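Local coordinates for protein transcription factor tau subunit sfc1 (Schizosaccharomyces pombe, PDB 4BJI) that belongs to the tauA part of TFIIIC, which binds boxA promoter sites of tRNA and similar genes to activate RNA polymerase III transcription, at residues I145-Q158 / R171-K185. Numbering follows the deposited sequence. Where two conformers were deposited one is given.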
ATOM      1  N   ILE A 145       5.578   7.313   1.075  1.00  6.15           N
ATOM      2  CA  ILE A 145       5.429   8.459   1.972  1.00  7.29           C
ATOM      3  C   ILE A 145       6.715   9.278   1.901  1.00  9.51           C
ATOM      4  O   ILE A 145       7.774   8.877   2.426  1.00 10.41           O
ATOM      5  CB  ILE A 145       5.149   8.017   3.412  1.00  8.48           C
ATOM      6  CG1 ILE A 145       3.878   7.205   3.478  1.00  9.25           C
ATOM      7  CG2 ILE A 145       5.086   9.274   4.308  1.00 11.61           C
ATOM      8  CD1 ILE A 145       3.665   6.624   4.834  1.00 13.35           C
ATOM      9  N   VAL A 146       6.645  10.424   1.232  1.00  7.11           N
ATOM     10  CA  VAL A 146       7.836  11.262   1.081  1.00  8.14           C
ATOM     11  C   VAL A 146       7.816  12.462   2.029  1.00  7.16           C
ATOM     12  O   VAL A 146       8.835  13.167   2.217  1.00  9.03           O
ATOM     13  CB  VAL A 146       8.028  11.783  -0.373  1.00 11.18           C
ATOM     14  CG1 VAL A 146       8.169  10.591  -1.333  1.00 14.58           C
ATOM     15  CG2 VAL A 146       6.911  12.724  -0.803  1.00 11.23           C
ATOM     16  N   ASP A 147       6.669  12.731   2.644  1.00  7.19           N
ATOM     17  CA  ASP A 147       6.526  13.845   3.594  1.00  6.81           C
ATOM     18  C   ASP A 147       7.685  13.797   4.587  1.00  8.34           C
ATOM     19  O   ASP A 147       7.840  12.787   5.284  1.00  8.71           O
ATOM     20  CB  ASP A 147       5.205  13.697   4.325  1.00  7.20           C
ATOM     21  CG  ASP A 147       4.904  14.817   5.300  1.00 10.95           C
ATOM     22  OD1 ASP A 147       5.857  15.354   5.894  1.00 14.94           O
ATOM     23  OD2 ASP A 147       3.723  15.129   5.496  1.00 10.97           O
ATOM     24  N   PRO A 148       8.537  14.836   4.639  1.00  8.83           N
ATOM     25  CA  PRO A 148       9.771  14.770   5.419  1.00 10.06           C
ATOM     26  C   PRO A 148       9.562  14.842   6.925  1.00 11.27           C
ATOM     27  O   PRO A 148      10.539  14.612   7.683  1.00 13.66           O
ATOM     28  CB  PRO A 148      10.595  15.963   4.858  1.00 13.38           C
ATOM     29  CG  PRO A 148       9.597  16.907   4.375  1.00 13.00           C
ATOM     30  CD  PRO A 148       8.473  16.054   3.809  1.00 10.25           C
ATOM     31  N   THR A 149       8.357  15.159   7.365  1.00  9.67           N
ATOM     32  CA  THR A 149       8.042  15.137   8.782  1.00 12.09           C
ATOM     33  C   THR A 149       7.521  13.770   9.216  1.00 15.90           C
ATOM     34  O   THR A 149       7.579  13.430  10.391  1.00 20.52           O
ATOM     35  CB  THR A 149       7.018  16.222   9.152  1.00 14.34           C
ATOM     36  OG1 THR A 149       5.723  15.915   8.594  1.00 25.57           O
ATOM     37  CG2 THR A 149       7.486  17.537   8.674  1.00 16.38           C
ATOM     38  N   ILE A 150       7.008  12.965   8.295  1.00  9.92           N
ATOM     39  CA  ILE A 150       6.446  11.653   8.638  1.00  8.78           C
ATOM     40  C   ILE A 150       7.410  10.515   8.301  1.00  9.02           C
ATOM     41  O   ILE A 150       7.568   9.549   9.060  1.00  9.37           O
ATOM     42  CB  ILE A 150       5.102  11.440   7.929  1.00 10.03           C
ATOM     43  CG1 ILE A 150       4.145  12.548   8.401  1.00 10.65           C
ATOM     44  CG2 ILE A 150       4.577  10.054   8.232  1.00 11.26           C
ATOM     45  CD1 ILE A 150       2.722  12.541   7.770  1.00 13.89           C
ATOM     46  N   ALA A 151       8.053  10.576   7.148  1.00  8.21           N
ATOM     47  CA  ALA A 151       8.878   9.476   6.732  1.00  7.89           C
ATOM     48  C   ALA A 151       9.948   9.051   7.768  1.00  8.63           C
ATOM     49  O   ALA A 151      10.143   7.854   7.964  1.00  8.79           O
ATOM     50  CB  ALA A 151       9.496   9.793   5.378  1.00  9.17           C
ATOM     51  N   PRO A 152      10.626  10.007   8.437  1.00  7.97           N
ATOM     52  CA  PRO A 152      11.639   9.567   9.418  1.00  7.77           C
ATOM     53  C   PRO A 152      11.061   8.754  10.557  1.00  7.25           C
ATOM     54  O   PRO A 152      11.765   7.915  11.152  1.00  8.29           O
ATOM     55  CB  PRO A 152      12.221  10.884   9.949  1.00  9.38           C
ATOM     56  CG  PRO A 152      11.965  11.874   8.856  1.00 10.57           C
ATOM     57  CD  PRO A 152      10.605  11.471   8.284  1.00  8.38           C
ATOM     58  N   LEU A 153       9.788   8.969  10.881  1.00  6.73           N
ATOM     59  CA  LEU A 153       9.157   8.207  11.959  1.00  6.61           C
ATOM     60  C   LEU A 153       9.150   6.704  11.660  1.00  6.98           C
ATOM     61  O   LEU A 153       9.256   5.871  12.561  1.00  7.46           O
ATOM     62  CB  LEU A 153       7.730   8.665  12.216  1.00  7.92           C
ATOM     63  CG  LEU A 153       7.568  10.079  12.767  1.00 12.85           C
ATOM     64  CD1 LEU A 153       6.098  10.497  12.749  1.00 12.14           C
ATOM     65  CD2 LEU A 153       8.106  10.154  14.109  1.00 18.04           C
ATOM     66  N   LEU A 154       8.931   6.359  10.386  1.00  6.73           N
ATOM     67  CA  LEU A 154       8.957   4.938  10.051  0.50  6.74           C
ATOM     68  C   LEU A 154      10.336   4.471   9.586  1.00  7.72           C
ATOM     69  O   LEU A 154      10.657   3.275   9.788  1.00  8.67           O
ATOM     70  CB  LEU A 154       7.861   4.531   9.062  0.50  5.50           C
ATOM     71  CG  LEU A 154       6.432   4.764   9.527  0.50  9.53           C
ATOM     72  CD1 LEU A 154       5.446   4.334   8.452  0.50  9.99           C
ATOM     73  CD2 LEU A 154       6.131   4.040  10.835  0.50  7.05           C
ATOM     74  N   LYS A 155      11.188   5.346   9.062  1.00  6.70           N
ATOM     75  CA  LYS A 155      12.526   4.913   8.698  1.00  7.93           C
ATOM     76  C   LYS A 155      13.373   4.534   9.923  1.00  7.09           C
ATOM     77  O   LYS A 155      14.156   3.589   9.867  1.00  9.63           O
ATOM     78  CB  LYS A 155      13.242   6.008   7.915  1.00 10.66           C
ATOM     79  CG  LYS A 155      14.622   5.589   7.472  1.00 18.47           C
ATOM     80  CD  LYS A 155      15.307   6.705   6.706  1.00 29.66           C
ATOM     81  CE  LYS A 155      16.793   6.373   6.468  1.00 47.36           C
ATOM     82  NZ  LYS A 155      17.250   6.625   5.062  1.00 57.15           N
ATOM     83  N   ASP A 156      13.227   5.268  11.014  1.00  6.98           N
ATOM     84  CA  ASP A 156      14.154   5.135  12.121  1.00  6.81           C
ATOM     85  C   ASP A 156      13.687   4.131  13.160  1.00  6.94           C
ATOM     86  O   ASP A 156      14.436   3.765  14.064  1.00  9.91           O
ATOM     87  CB  ASP A 156      14.373   6.463  12.837  1.00  9.13           C
ATOM     88  CG  ASP A 156      15.004   7.529  11.958  1.00 12.10           C
ATOM     89  OD1 ASP A 156      15.525   7.214  10.880  1.00 14.62           O
ATOM     90  OD2 ASP A 156      14.981   8.711  12.372  1.00 15.89           O
ATOM     91  N   THR A 157      12.435   3.690  13.094  1.00  6.45           N
ATOM     92  CA  THR A 157      11.889   2.918  14.192  1.00  6.90           C
ATOM     93  C   THR A 157      12.361   1.473  14.206  1.00  8.08           C
ATOM     94  O   THR A 157      12.506   0.852  13.141  1.00  7.94           O
ATOM     95  CB  THR A 157      10.334   3.022  14.190  1.00  6.25           C
ATOM     96  OG1 THR A 157       9.814   2.461  15.362  1.00  7.58           O
ATOM     97  CG2 THR A 157       9.702   2.332  12.987  1.00  6.88           C
ATOM     98  N   GLN A 158      12.600   0.944  15.396  1.00  6.80           N
ATOM     99  CA  GLN A 158      13.006  -0.442  15.508  1.00  6.76           C
ATOM    100  C   GLN A 158      11.839  -1.361  15.227  1.00  6.49           C
ATOM    101  O   GLN A 158      10.839  -1.338  15.933  1.00  8.57           O
ATOM    102  CB  GLN A 158      13.567  -0.705  16.904  1.00  8.16           C
ATOM    103  CG  GLN A 158      14.037  -2.140  17.137  1.00  9.21           C
ATOM    104  CD  GLN A 158      14.620  -2.363  18.504  1.00 13.75           C
ATOM    105  OE1 GLN A 158      15.460  -1.606  18.966  1.00 17.53           O
ATOM    106  NE2 GLN A 158      14.183  -3.433  19.150  1.00 21.14           N
ATOM    107  N   ARG A 171       5.963  -1.082  15.803  1.00  5.82           N
ATOM    108  CA  ARG A 171       5.495  -0.986  17.176  1.00  6.88           C
ATOM    109  C   ARG A 171       4.209  -0.168  17.218  1.00  6.54           C
ATOM    110  O   ARG A 171       4.103   0.874  16.551  1.00  6.51           O
ATOM    111  CB  ARG A 171       6.599  -0.358  18.040  1.00  9.80           C
ATOM    112  CG  ARG A 171       6.256  -0.211  19.503  1.00 13.10           C
ATOM    113  CD  ARG A 171       7.466   0.363  20.205  1.00 16.28           C
ATOM    114  NE  ARG A 171       7.594   1.787  19.959  1.00 17.79           N
ATOM    115  CZ  ARG A 171       8.537   2.370  19.238  1.00 10.94           C
ATOM    116  NH1 ARG A 171       9.503   1.630  18.679  1.00 17.45           N
ATOM    117  NH2 ARG A 171       8.549   3.730  19.070  1.00 10.71           N
ATOM    118  N   SER A 172       3.239  -0.604  18.010  1.00  7.99           N
ATOM    119  CA  SER A 172       1.918   0.005  17.976  0.51  8.55           C
ATOM    120  C   SER A 172       1.934   1.519  18.219  1.00  8.23           C
ATOM    121  O   SER A 172       1.295   2.248  17.466  1.00  8.42           O
ATOM    122  CB  SER A 172       0.929  -0.683  18.928  0.51  9.91           C
ATOM    123  OG  SER A 172       1.296  -0.486  20.275  0.51 15.01           O
ATOM    124  N   GLY A 173       2.642   2.020  19.212  1.00  8.14           N
ATOM    125  CA  GLY A 173       2.545   3.454  19.465  1.00  8.52           C
ATOM    126  C   GLY A 173       3.131   4.293  18.357  1.00  9.08           C
ATOM    127  O   GLY A 173       2.677   5.398  18.091  1.00 10.28           O
ATOM    128  N   ARG A 174       4.154   3.769  17.704  1.00  7.46           N
ATOM    129  CA  ARG A 174       4.759   4.478  16.579  1.00  5.97           C
ATOM    130  C   ARG A 174       3.833   4.417  15.355  1.00  6.36           C
ATOM    131  O   ARG A 174       3.608   5.421  14.669  1.00  6.08           O
ATOM    132  CB  ARG A 174       6.121   3.887  16.253  1.00  6.60           C
ATOM    133  CG  ARG A 174       6.784   4.452  14.995  1.00  7.06           C
ATOM    134  CD  ARG A 174       7.084   5.940  15.015  1.00  7.61           C
ATOM    135  NE  ARG A 174       7.736   6.430  16.231  1.00  8.81           N
ATOM    136  CZ  ARG A 174       8.957   6.936  16.280  1.00  8.82           C
ATOM    137  NH1 ARG A 174       9.751   6.922  15.233  1.00  7.39           N
ATOM    138  NH2 ARG A 174       9.387   7.415  17.437  1.00  9.87           N
ATOM    139  N   TYR A 175       3.280   3.235  15.088  1.00  5.42           N
ATOM    140  CA  TYR A 175       2.345   3.077  13.983  1.00  6.01           C
ATOM    141  C   TYR A 175       1.154   4.007  14.068  1.00  5.81           C
ATOM    142  O   TYR A 175       0.799   4.652  13.086  1.00  6.69           O
ATOM    143  CB  TYR A 175       1.844   1.629  13.948  1.00  6.02           C
ATOM    144  CG  TYR A 175       1.001   1.303  12.760  1.00  6.34           C
ATOM    145  CD1 TYR A 175       1.556   1.060  11.511  1.00  7.30           C
ATOM    146  CD2 TYR A 175      -0.378   1.227  12.888  1.00  7.98           C
ATOM    147  CE1 TYR A 175       0.757   0.743  10.419  1.00  7.38           C
ATOM    148  CE2 TYR A 175      -1.174   0.891  11.789  1.00 10.17           C
ATOM    149  CZ  TYR A 175      -0.578   0.661  10.586  1.00  9.21           C
ATOM    150  OH  TYR A 175      -1.372   0.364   9.475  1.00 11.78           O
ATOM    151  N   TYR A 176       0.550   4.097  15.232  1.00  6.60           N
ATOM    152  CA  TYR A 176      -0.665   4.910  15.371  1.00  8.01           C
ATOM    153  C   TYR A 176      -0.347   6.397  15.445  1.00  8.87           C
ATOM    154  O   TYR A 176      -1.166   7.208  15.007  1.00  9.18           O
ATOM    155  CB  TYR A 176      -1.549   4.372  16.523  1.00  9.87           C
ATOM    156  CG  TYR A 176      -2.188   3.036  16.156  1.00  9.11           C
ATOM    157  CD1 TYR A 176      -3.075   2.949  15.089  1.00  9.77           C
ATOM    158  CD2 TYR A 176      -1.883   1.874  16.851  1.00 11.42           C
ATOM    159  CE1 TYR A 176      -3.646   1.757  14.729  1.00 13.07           C
ATOM    160  CE2 TYR A 176      -2.440   0.650  16.477  1.00 11.31           C
ATOM    161  CZ  TYR A 176      -3.314   0.617  15.421  1.00 12.67           C
ATOM    162  OH  TYR A 176      -3.873  -0.604  15.040  1.00 14.93           O
ATOM    163  N   LYS A 177       0.852   6.771  15.896  1.00  8.97           N
ATOM    164  CA  LYS A 177       1.290   8.168  15.766  1.00  8.70           C
ATOM    165  C   LYS A 177       1.377   8.552  14.293  1.00  7.90           C
ATOM    166  O   LYS A 177       0.832   9.588  13.876  1.00  9.19           O
ATOM    167  CB  LYS A 177       2.614   8.404  16.448  1.00 11.33           C
ATOM    168  CG  LYS A 177       3.195   9.786  16.054  1.00 12.67           C
ATOM    169  CD  LYS A 177       4.516  10.090  16.731  1.00 16.09           C
ATOM    170  CE  LYS A 177       4.266  10.497  18.165  1.00 17.97           C
ATOM    171  NZ  LYS A 177       5.540  11.034  18.810  1.00 19.76           N
ATOM    172  N   VAL A 178       2.009   7.713  13.473  1.00  7.24           N
ATOM    173  CA  VAL A 178       2.116   7.960  12.048  1.00  7.50           C
ATOM    174  C   VAL A 178       0.725   8.031  11.414  1.00  7.90           C
ATOM    175  O   VAL A 178       0.420   8.953  10.640  1.00  8.43           O
ATOM    176  CB  VAL A 178       2.972   6.872  11.405  1.00  8.24           C
ATOM    177  CG1 VAL A 178       2.821   6.934   9.874  1.00  8.91           C
ATOM    178  CG2 VAL A 178       4.405   7.099  11.798  1.00  9.26           C
ATOM    179  N   ARG A 179      -0.146   7.090  11.746  1.00  6.88           N
ATOM    180  CA  ARG A 179      -1.500   7.096  11.191  0.55  8.35           C
ATOM    181  C   ARG A 179      -2.237   8.397  11.570  1.00  9.72           C
ATOM    182  O   ARG A 179      -2.895   9.012  10.705  1.00 10.62           O
ATOM    183  CB  ARG A 179      -2.236   5.816  11.642  0.55  6.75           C
ATOM    184  CG  ARG A 179      -3.578   5.522  10.966  0.55  9.40           C
ATOM    185  CD  ARG A 179      -4.743   6.387  11.478  0.55 10.67           C
ATOM    186  NE  ARG A 179      -4.825   6.452  12.933  0.55 12.12           N
ATOM    187  CZ  ARG A 179      -5.424   5.571  13.727  0.55 12.52           C
ATOM    188  NH1 ARG A 179      -6.035   4.511  13.225  0.55 15.63           N
ATOM    189  NH2 ARG A 179      -5.418   5.761  15.042  0.55 14.52           N
ATOM    190  N   ASP A 180      -2.138   8.808  12.821  1.00  7.84           N
ATOM    191  CA  ASP A 180      -2.809  10.036  13.261  1.00 10.03           C
ATOM    192  C   ASP A 180      -2.268  11.249  12.532  1.00 12.29           C
ATOM    193  O   ASP A 180      -3.055  12.146  12.167  1.00 11.60           O
ATOM    194  CB  ASP A 180      -2.692  10.200  14.760  1.00 10.30           C
ATOM    195  CG  ASP A 180      -3.592   9.210  15.542  1.00 13.13           C
ATOM    196  OD1 ASP A 180      -4.382   8.438  14.940  1.00 14.70           O
ATOM    197  OD2 ASP A 180      -3.504   9.222  16.763  1.00 17.12           O
ATOM    198  N   LEU A 181      -0.965  11.322  12.339  1.00  9.04           N
ATOM    199  CA  LEU A 181      -0.378  12.453  11.610  0.63  9.74           C
ATOM    200  C   LEU A 181      -0.893  12.506  10.191  1.00 10.25           C
ATOM    201  O   LEU A 181      -1.283  13.567   9.695  1.00 10.13           O
ATOM    202  CB  LEU A 181       1.121  12.315  11.562  0.63  9.51           C
ATOM    203  CG  LEU A 181       1.767  12.586  12.896  0.63  7.87           C
ATOM    204  CD1 LEU A 181       3.201  12.134  12.817  0.63  9.07           C
ATOM    205  CD2 LEU A 181       1.629  14.072  13.201  0.63 10.46           C
HETATM  206  N   MSE A 182      -0.865  11.369   9.501  1.00  8.63           N
HETATM  207  CA  MSE A 182      -1.356  11.289   8.123  1.00  8.51           C
HETATM  208  C   MSE A 182      -2.841  11.664   8.051  1.00 10.54           C
HETATM  209  O   MSE A 182      -3.267  12.412   7.150  1.00 11.59           O
HETATM  210  CB  MSE A 182      -1.114   9.886   7.560  1.00  8.80           C
HETATM  211  CG  MSE A 182       0.390   9.583   7.420  1.00 10.16           C
HETATM  212 SE   MSE A 182       0.762   7.782   6.880  1.00  8.73          SE
HETATM  213  CE  MSE A 182       0.118   7.920   5.088  1.00 11.30           C
ATOM    214  N   ARG A 183      -3.646  11.131   8.967  1.00 12.76           N
ATOM    215  CA  ARG A 183      -5.087  11.387   8.942  1.00 13.56           C
ATOM    216  C   ARG A 183      -5.349  12.879   9.104  1.00 17.52           C
ATOM    217  O   ARG A 183      -6.137  13.474   8.375  1.00 14.89           O
ATOM    218  CB  ARG A 183      -5.783  10.613  10.048  1.00 15.93           C
ATOM    219  CG  ARG A 183      -7.297  10.762   9.993  1.00 18.39           C
ATOM    220  CD  ARG A 183      -7.900  10.090  11.201  1.00 22.87           C
ATOM    221  NE  ARG A 183      -7.441  10.790  12.393  1.00 35.28           N
ATOM    222  CZ  ARG A 183      -7.168  10.218  13.563  1.00 56.76           C
ATOM    223  NH1 ARG A 183      -7.310   8.909  13.732  1.00 60.30           N
ATOM    224  NH2 ARG A 183      -6.748  10.970  14.571  1.00 60.00           N
ATOM    225  N   GLU A 184      -4.672  13.493  10.058  1.00 13.21           N
ATOM    226  CA  GLU A 184      -4.856  14.930  10.297  1.00 16.88           C
ATOM    227  C   GLU A 184      -4.492  15.730   9.058  1.00 15.37           C
ATOM    228  O   GLU A 184      -5.230  16.635   8.649  1.00 16.52           O
ATOM    229  CB  GLU A 184      -3.990  15.400  11.453  1.00 15.64           C
ATOM    230  CG  GLU A 184      -4.280  16.856  11.838  1.00 15.92           C
ATOM    231  CD  GLU A 184      -5.661  17.014  12.469  1.00 18.51           C
ATOM    232  OE1 GLU A 184      -6.101  16.099  13.223  1.00 19.90           O
ATOM    233  OE2 GLU A 184      -6.342  17.999  12.142  1.00 21.47           O
ATOM    234  N   LYS A 185      -3.369  15.403   8.423  1.00 12.36           N
ATOM    235  CA  LYS A 185      -2.978  16.141   7.216  1.00 12.54           C
ATOM    236  C   LYS A 185      -4.022  15.915   6.118  1.00 13.44           C
ATOM    237  O   LYS A 185      -4.445  16.876   5.437  1.00 13.33           O
ATOM    238  CB  LYS A 185      -1.571  15.768   6.779  1.00  9.73           C
ATOM    239  CG  LYS A 185      -0.481  16.240   7.714  1.00 11.59           C
ATOM    240  CD  LYS A 185       0.862  16.332   7.031  1.00 13.81           C
ATOM    241  CE  LYS A 185       1.941  16.830   7.987  1.00 13.87           C
ATOM    242  NZ  LYS A 185       3.152  17.155   7.281  1.00 13.88           N
TER
HETATM  243  O   HOH W   1       8.531  -0.047  15.107  1.00  6.88           O
HETATM  244  O   HOH W   2      10.088  -1.336  18.655  1.00 20.30           O
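Helix 151-155 and the 172-185 part of helix 172-189 pack antiparallel in the DNA-binding domain of sfc1, with L153 set as a knob into a hole formed by R174, K177, V178 and L181. The short helix runs at 163° to this part of the long one, their axes 10.1 Å apart, and helix 197-205 touches L181 from outside the pair. L153 CB lies against V178 CG2 as the main contact, while its CD1 reaches L181 and K177. In the conformer given, L154 CD2 also touches V178 CG2. Further along, the I150 branch carrying CD1 goes to M182 CG and L181 CB, while CG2, anti to the backbone N, faces V178 CG1. I145 and the selenomethionine M182 meet tip to tip, CD1 to SE 3.7 Å. At the D147 end the contact turns polar. K185, extended beyond CG, brings NZ to the syn lone pair of D147 OD2 (2.8 Å) in a salt bridge and also donates to T149 OG1. D147 OD1 accepts from T149 N, making an Asx turn, and from T149 OG1. With D147 replaced by an alanine, the K185 ammonium would probably lose its carboxylate mate, and T149 N and OG1 the oxygen that anchors the turn. At the other end, water 1 links T157 OG1 and Q158 O to R171 N. R174, bent at chi2 and chi3 and salt-bridged through NE to E208, has L153 CD2 over one guanidinium face, toward its rim, while T157 OG1 packs on R174 CG; in the guanidinium plane, NH1 donates to L153 O at 2.9 Å, with an N-H...O angle of 166°.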